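Local coordinates for protein pyruvate kinase (Cryptosporidium parvum, PDB 4DRS) that probably catalyses the last step of glycolysis, moving a phosphate group from phosphoenolpyruvate to ADP to give pyruvate and ATP, at residues A[154-157]-A[158-162]; A[177-181]-A[182-186]; A[166-170]-A[171-175]. All coordinates share one frame; numbering follows the deposited sequence.

Overall arrangement
All three contacts are local and lie in the small beta domain that pyruvate kinases insert after the third strand of the TIM barrel. Contacts 3 and 2 are successive hairpins of one sheet and share strand 173-180. Their centres are about 17 Å apart, and Val166 of contact 3 packs on Val177 and Ile185 of contact 2. Contact 1 is a turn in the loop leading to strand 165-168. Its centre is about 8 Å from that of contact 2, and Pro157 rests on Ile180 and Gly181. Contact 3 reaches nearest the ADP site: the side chains of Asp170 and Arg116 are about 7 Å apart. No ADP is bound to this chain.

Contact 1. Residues A[154-157]-A[158-162]; sequences SLLP and KSVQI
Leu155 O is gripped by the chain that turns back over it. Ser159 OG donates to it at 2.7 Å, and Lys158 N adds a weak bond at 3.3 Å to the same oxygen. The hydroxyl comes from above the carbonyl plane, 40° out of it. It gets there because OG is turned beside its own backbone N and away from its carbonyl carbon (chi1 -61°). Ser159 OG is also hydrogen-bonded to Tyr153 OH, so two partners limit the rotation of this small side chain.

Leu156 O is the second acceptor. Ser159 N binds it at 3.1 Å, again from above the carbonyl plane. Val160 N approaches the same Leu156 O at 3.5 Å, a weak and bent bond.

The tight side of the turn is apolar. Leu156 and Pro157 are buried. Leu156 CD1 meets Val160 CG1 at 4.3 Å, and the other Val160 branch, CG2, sits 3.7 Å from Leu156 O. This face is closed by the neighbouring sheet. Ile185 lies against Leu156 and Val160, while Ile180 lies against Pro157 and Val160.

The other side is loose. Leu155 is partly exposed and Lys158 is exposed. Their side chains cross at an oblique angle and touch lightly, Leu155 CD2 to Lys158 CD at 4.0 Å. Beyond it the lysine chain bends at chi3 (81°), and its end leads away from the turn towards solvent. His209 lies beside Leu155 and Ser159.

The backbone makes two overlapping turns, 155-158 with helical angles close to type III and 156-159 close to type I. The hydroxyl bond from Ser159 back to Leu155 spans both. This is a compact connection between strands 148-150 and 165-168 of the beta domain, with Leu156, Pro157 and Val160 on the sheet and Lys158 towards solvent.

Contact 2. Residues A[177-181]-A[182-186]; sequences VLEIG and DDFIV
Two torsions bring Glu179 and Phe184 together over one face of this hairpin. Phe184 CG stands between its backbone N and carbonyl carbon (chi1 73°), which folds the ring back over Gly181. Glu179 CG is anti to its backbone N, and the extended chain carries the carboxylate to the ring edge.

Gly181 has no side chain, and its CA lies under one face of the Phe184 ring. This is a CH-pi contact, with Gly181 CA 3.9 Å from the centroid of the ring and offset towards the rim. Glu179 OE2 comes to the edge, near the ring plane, 3.6 Å from Phe184 CZ. The carboxylate and ring planes are 69° apart, so the two groups do not stack. Lys135 makes a cation-pi contact with the same ring.

The opposite face is apolar. Ile180 and Ile185 lie side by side and point the same way, with Ile180 CG1 3.9 Å from Ile185 CG2. Val177 CG2 touches Ile185 CD1 farther along. Strand 133-137 flanks this hairpin, and Ile136 packs on Ile185.

The backbone holds the two strands in place. Val186 N donates to Glu179 O at 3.0 Å, and Gly181 N donates to Phe184 O at 2.9 Å, closing the turn of Asp182 and Asp183. Val186 O takes two bonds. Leu178 N reaches it at 2.6 Å, nearly straight on, and Glu179 N reaches the same Val186 O at 3.2 Å in the carbonyl plane on a lone pair.

Leu178 and Glu179 thus share one partner. This is a classic beta bulge in an antiparallel hairpin with a short turn, Gly181 to Asp183, here at the outer end of the beta domain.

Contact 3. Residues A[166-170]-A[171-175]; sequences VLIAD and GSLST
Strands 166-168 and 173-175 run antiparallel at 169°, with Ile168 and Leu173 as a hydrogen-bonded pair. Ile168 N donates to Leu173 O at 3.0 Å. Ile168 O takes two bonds in return, from Leu173 N at 3.1 Å and from Ser172 N at 3.0 Å. Ser172 and Leu173 therefore form a classic beta bulge opposite Ile168. Between the strands, Ala169, Asp170 and Gly171 all have positive phi, a left-handed turn of the chain.

Ser172 OG secures this turn by donating to Ala169 O at 2.8 Å from above the carbonyl plane. Val166 O is held from both faces of its plane, by Thr175 N at 3.1 Å on one and Thr175 OG1 at 2.9 Å on the other. The threonine hydroxyl can do this because it sits between its own backbone N and carbonyl carbon (chi1 56°).

Ile168 and Leu173 lie side by side on the buried face, with Ile168 CD1 pressed against Leu173 CD2 at 3.5 Å. Ile195 packs on both, and Met201 on Ile168. On the other face, Leu167 CD2 rests on Ser174 OG at 3.6 Å.

Two side-chain hydroxyls and two carbonyls that each accept two bonds hold the hairpin together. These bonds probably fix the shape of the turn, which places the exposed Asp170 near Arg116 of the ADP site.

Contact 1. Residues A[154-157]-A[158-162]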
loop_
_atom_site.group_PDB
_atom_site.type_symbol
_atom_site.label_atom_id
_atom_site.label_comp_id
_atom_site.label_asym_id
_atom_site.label_seq_id
_atom_site.Cartn_x
_atom_site.Cartn_y
_atom_site.Cartn_z
ATOM N N SER A 154 54.912 -21.225 2.559
ATOM C CA SER A 154 55.874 -22.256 2.974
ATOM C C SER A 154 55.212 -23.550 3.459
ATOM O O SER A 154 55.852 -24.604 3.506
ATOM C CB SER A 154 56.836 -21.716 4.037
ATOM O OG SER A 154 56.195 -21.572 5.290
ATOM N N LEU A 155 53.932 -23.458 3.818
ATOM C CA LEU A 155 53.145 -24.620 4.226
ATOM C C LEU A 155 52.417 -25.292 3.052
ATOM O O LEU A 155 51.509 -26.104 3.261
ATOM C CB LEU A 155 52.148 -24.236 5.326
ATOM C CG LEU A 155 52.630 -24.169 6.779
ATOM C CD1 LEU A 155 51.611 -23.439 7.644
ATOM C CD2 LEU A 155 52.909 -25.555 7.344
ATOM N N LEU A 156 52.827 -24.962 1.827
ATOM C CA LEU A 156 52.239 -25.553 0.617
ATOM C C LEU A 156 52.298 -27.089 0.571
ATOM O O LEU A 156 51.280 -27.723 0.277
ATOM C CB LEU A 156 52.846 -24.950 -0.660
ATOM C CG LEU A 156 52.346 -25.484 -2.009
ATOM C CD1 LEU A 156 50.869 -25.183 -2.220
ATOM C CD2 LEU A 156 53.174 -24.917 -3.151
ATOM N N PRO A 157 53.479 -27.692 0.857
ATOM C CA PRO A 157 53.567 -29.160 0.793
ATOM C C PRO A 157 52.601 -29.878 1.744
ATOM O O PRO A 157 52.090 -30.948 1.410
ATOM C CB PRO A 157 55.023 -29.448 1.196
ATOM C CG PRO A 157 55.482 -28.220 1.914
ATOM C CD PRO A 157 54.776 -27.092 1.227
ATOM N N LYS A 158 52.347 -29.275 2.904
ATOM C CA LYS A 158 51.482 -29.860 3.926
ATOM C C LYS A 158 50.013 -29.448 3.770
ATOM O O LYS A 158 49.204 -29.670 4.671
ATOM C CB LYS A 158 51.994 -29.488 5.325
ATOM C CG LYS A 158 53.441 -29.887 5.587
ATOM C CD LYS A 158 53.943 -29.421 6.946
ATOM C CE LYS A 158 53.503 -30.355 8.063
ATOM N NZ LYS A 158 54.244 -30.107 9.330
ATOM N N SER A 159 49.672 -28.861 2.624
ATOM C CA SER A 159 48.318 -28.356 2.378
ATOM C C SER A 159 47.631 -29.015 1.183
ATOM O O SER A 159 46.413 -28.902 1.019
ATOM C CB SER A 159 48.341 -26.837 2.194
ATOM O OG SER A 159 48.827 -26.200 3.362
ATOM N N VAL A 160 48.419 -29.685 0.347
ATOM C CA VAL A 160 47.890 -30.428 -0.796
ATOM C C VAL A 160 48.104 -31.934 -0.623
ATOM O O VAL A 160 48.783 -32.372 0.306
ATOM C CB VAL A 160 48.507 -29.958 -2.140
ATOM C CG1 VAL A 160 48.167 -28.498 -2.407
ATOM C CG2 VAL A 160 50.015 -30.183 -2.169
ATOM N N GLN A 161 47.506 -32.715 -1.515
ATOM C CA GLN A 161 47.772 -34.152 -1.603
ATOM C C GLN A 161 47.923 -34.551 -3.069
ATOM O O GLN A 161 47.564 -33.779 -3.961
ATOM C CB GLN A 161 46.672 -34.964 -0.909
ATOM C CG GLN A 161 45.251 -34.578 -1.296
ATOM C CD GLN A 161 44.204 -35.509 -0.715
ATOM O OE1 GLN A 161 44.209 -35.809 0.478
ATOM N NE2 GLN A 161 43.289 -35.964 -1.562
ATOM N N ILE A 162 48.473 -35.739 -3.319
ATOM C CA ILE A 162 48.609 -36.247 -4.684
ATOM C C ILE A 162 47.239 -36.197 -5.357
ATOM O O ILE A 162 46.287 -36.823 -4.886
ATOM C CB ILE A 162 49.167 -37.695 -4.717
ATOM C CG1 ILE A 162 50.477 -37.817 -3.914
ATOM C CG2 ILE A 162 49.318 -38.193 -6.153
ATOM C CD1 ILE A 162 51.692 -37.128 -4.509
#

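Contact 2. Residues A[177-181]-A[182-186]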
loop_
_atom_site.group_PDB
_atom_site.type_symbol
_atom_site.label_atom_id
_atom_site.label_comp_id
_atom_site.label_asym_id
_atom_site.label_seq_id
_atom_site.Cartn_x
_atom_site.Cartn_y
_atom_site.Cartn_z
ATOM N N VAL A 177 48.933 -31.993 -8.659
ATOM C CA VAL A 177 50.079 -32.483 -7.892
ATOM C C VAL A 177 50.467 -33.906 -8.293
ATOM O O VAL A 177 49.614 -34.792 -8.385
ATOM C CB VAL A 177 49.812 -32.418 -6.369
ATOM C CG1 VAL A 177 51.053 -32.818 -5.583
ATOM C CG2 VAL A 177 49.358 -31.024 -5.960
ATOM N N LEU A 178 51.761 -34.102 -8.540
ATOM C CA LEU A 178 52.322 -35.416 -8.851
ATOM C C LEU A 178 53.216 -35.916 -7.721
ATOM O O LEU A 178 53.322 -37.122 -7.490
ATOM C CB LEU A 178 53.122 -35.371 -10.156
ATOM C CG LEU A 178 52.437 -34.938 -11.457
ATOM C CD1 LEU A 178 53.475 -34.855 -12.565
ATOM C CD2 LEU A 178 51.309 -35.882 -11.851
ATOM N N GLU A 179 53.860 -34.980 -7.027
ATOM C CA GLU A 179 54.786 -35.300 -5.946
ATOM C C GLU A 179 54.780 -34.193 -4.894
ATOM O O GLU A 179 54.517 -33.030 -5.208
ATOM C CB GLU A 179 56.200 -35.492 -6.504
ATOM C CG GLU A 179 57.172 -36.185 -5.559
ATOM C CD GLU A 179 58.595 -36.191 -6.085
ATOM O OE1 GLU A 179 58.827 -36.742 -7.183
ATOM O OE2 GLU A 179 59.484 -35.651 -5.394
ATOM N N ILE A 180 55.063 -34.566 -3.650
ATOM C CA ILE A 180 55.188 -33.612 -2.552
ATOM C C ILE A 180 56.489 -33.879 -1.798
ATOM O O ILE A 180 56.720 -34.992 -1.315
ATOM C CB ILE A 180 53.988 -33.691 -1.580
ATOM C CG1 ILE A 180 52.692 -33.286 -2.288
ATOM C CG2 ILE A 180 54.217 -32.814 -0.356
ATOM C CD1 ILE A 180 51.437 -33.799 -1.614
ATOM N N GLY A 181 57.336 -32.856 -1.711
ATOM C CA GLY A 181 58.593 -32.953 -0.974
ATOM C C GLY A 181 58.570 -32.171 0.324
ATOM O O GLY A 181 57.505 -31.749 0.786
ATOM N N ASP A 182 59.748 -31.980 0.913
ATOM C CA ASP A 182 59.883 -31.225 2.158
ATOM C C ASP A 182 59.536 -29.746 1.971
ATOM O O ASP A 182 58.800 -29.168 2.774
ATOM C CB ASP A 182 61.299 -31.368 2.723
ATOM C CG ASP A 182 61.509 -30.554 3.987
ATOM O OD1 ASP A 182 60.796 -30.799 4.984
ATOM O OD2 ASP A 182 62.389 -29.668 3.982
ATOM N N ASP A 183 60.063 -29.149 0.903
ATOM C CA ASP A 183 59.876 -27.725 0.635
ATOM C C ASP A 183 59.472 -27.422 -0.815
ATOM O O ASP A 183 59.830 -26.375 -1.362
ATOM C CB ASP A 183 61.129 -26.930 1.044
ATOM C CG ASP A 183 62.409 -27.449 0.392
ATOM O OD1 ASP A 183 62.400 -27.786 -0.813
ATOM O OD2 ASP A 183 63.440 -27.500 1.096
ATOM N N PHE A 184 58.722 -28.340 -1.426
ATOM C CA PHE A 184 58.307 -28.202 -2.825
ATOM C C PHE A 184 57.180 -29.159 -3.209
ATOM O O PHE A 184 56.892 -30.117 -2.491
ATOM C CB PHE A 184 59.501 -28.432 -3.759
ATOM C CG PHE A 184 59.934 -29.869 -3.848
ATOM C CD1 PHE A 184 60.781 -30.418 -2.889
ATOM C CD2 PHE A 184 59.489 -30.679 -4.891
ATOM C CE1 PHE A 184 61.179 -31.745 -2.970
ATOM C CE2 PHE A 184 59.881 -32.007 -4.976
ATOM C CZ PHE A 184 60.728 -32.541 -4.014
ATOM N N ILE A 185 56.554 -28.883 -4.352
ATOM C CA ILE A 185 55.631 -29.817 -5.000
ATOM C C ILE A 185 55.919 -29.870 -6.498
ATOM O O ILE A 185 56.412 -28.902 -7.077
ATOM C CB ILE A 185 54.136 -29.464 -4.773
ATOM C CG1 ILE A 185 53.806 -28.061 -5.305
ATOM C CG2 ILE A 185 53.753 -29.625 -3.305
ATOM C CD1 ILE A 185 52.324 -27.772 -5.415
ATOM N N VAL A 186 55.625 -31.011 -7.112
ATOM C CA VAL A 186 55.738 -31.162 -8.559
ATOM C C VAL A 186 54.335 -31.355 -9.127
ATOM O O VAL A 186 53.597 -32.244 -8.696
ATOM C CB VAL A 186 56.657 -32.343 -8.956
ATOM C CG1 VAL A 186 56.830 -32.408 -10.468
ATOM C CG2 VAL A 186 58.014 -32.222 -8.276
#

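Contact 3. Residues A[166-170]-A[171-175]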
loop_
_atom_site.group_PDB
_atom_site.type_symbol
_atom_site.label_atom_id
_atom_site.label_comp_id
_atom_site.label_asym_id
_atom_site.label_seq_id
_atom_site.Cartn_x
_atom_site.Cartn_y
_atom_site.Cartn_z
ATOM N N VAL A 166 46.122 -27.082 -8.319
ATOM C CA VAL A 166 46.694 -25.796 -7.936
ATOM C C VAL A 166 46.456 -24.799 -9.065
ATOM O O VAL A 166 46.845 -25.045 -10.210
ATOM C CB VAL A 166 48.207 -25.904 -7.629
ATOM C CG1 VAL A 166 48.752 -24.576 -7.123
ATOM C CG2 VAL A 166 48.479 -27.006 -6.613
ATOM N N LEU A 167 45.802 -23.685 -8.740
ATOM C CA LEU A 167 45.477 -22.655 -9.728
ATOM C C LEU A 167 46.360 -21.424 -9.578
ATOM O O LEU A 167 46.573 -20.937 -8.471
ATOM C CB LEU A 167 43.998 -22.255 -9.643
ATOM C CG LEU A 167 42.936 -23.322 -9.937
ATOM C CD1 LEU A 167 41.542 -22.752 -9.722
ATOM C CD2 LEU A 167 43.066 -23.890 -11.345
ATOM N N ILE A 168 46.869 -20.928 -10.701
ATOM C CA ILE A 168 47.732 -19.750 -10.703
ATOM C C ILE A 168 47.137 -18.651 -11.586
ATOM O O ILE A 168 46.583 -18.936 -12.651
ATOM C CB ILE A 168 49.180 -20.105 -11.121
ATOM C CG1 ILE A 168 49.753 -21.159 -10.164
ATOM C CG2 ILE A 168 50.065 -18.863 -11.138
ATOM C CD1 ILE A 168 51.089 -21.746 -10.570
ATOM N N ALA A 169 47.250 -17.406 -11.117
ATOM C CA ALA A 169 46.722 -16.211 -11.794
ATOM C C ALA A 169 45.201 -16.247 -11.995
ATOM O O ALA A 169 44.691 -15.853 -13.048
ATOM C CB ALA A 169 47.453 -15.955 -13.109
ATOM N N ASP A 170 44.494 -16.717 -10.965
ATOM C CA ASP A 170 43.029 -16.841 -10.960
ATOM C C ASP A 170 42.485 -17.634 -12.153
ATOM O O ASP A 170 41.717 -17.111 -12.966
ATOM C CB ASP A 170 42.353 -15.465 -10.853
ATOM C CG ASP A 170 42.562 -14.812 -9.497
ATOM O OD1 ASP A 170 42.185 -15.418 -8.469
ATOM O OD2 ASP A 170 43.092 -13.680 -9.464
ATOM N N GLY A 171 42.891 -18.897 -12.243
ATOM C CA GLY A 171 42.429 -19.791 -13.302
ATOM C C GLY A 171 43.094 -19.542 -14.642
ATOM O O GLY A 171 42.416 -19.420 -15.664
ATOM N N SER A 172 44.422 -19.461 -14.631
ATOM C CA SER A 172 45.201 -19.338 -15.858
ATOM C C SER A 172 46.066 -20.578 -16.028
ATOM O O SER A 172 45.961 -21.284 -17.029
ATOM C CB SER A 172 46.061 -18.073 -15.837
ATOM O OG SER A 172 45.272 -16.924 -15.582
ATOM N N LEU A 173 46.910 -20.845 -15.035
ATOM C CA LEU A 173 47.723 -22.051 -15.015
ATOM C C LEU A 173 47.101 -23.085 -14.077
ATOM O O LEU A 173 47.227 -22.990 -12.851
ATOM C CB LEU A 173 49.165 -21.724 -14.609
ATOM C CG LEU A 173 50.195 -22.856 -14.543
ATOM C CD1 LEU A 173 50.370 -23.539 -15.892
ATOM C CD2 LEU A 173 51.521 -22.312 -14.041
ATOM N N SER A 174 46.410 -24.055 -14.673
ATOM C CA SER A 174 45.787 -25.145 -13.931
ATOM C C SER A 174 46.722 -26.346 -13.916
ATOM O O SER A 174 47.164 -26.815 -14.968
ATOM C CB SER A 174 44.440 -25.516 -14.553
ATOM O OG SER A 174 43.768 -26.489 -13.774
ATOM N N THR A 175 47.032 -26.827 -12.715
ATOM C CA THR A 175 47.967 -27.938 -12.541
ATOM C C THR A 175 47.390 -29.024 -11.632
ATOM O O THR A 175 46.291 -28.877 -11.091
ATOM C CB THR A 175 49.320 -27.460 -11.972
ATOM O OG1 THR A 175 49.104 -26.759 -10.740
ATOM C CG2 THR A 175 50.044 -26.547 -12.959
#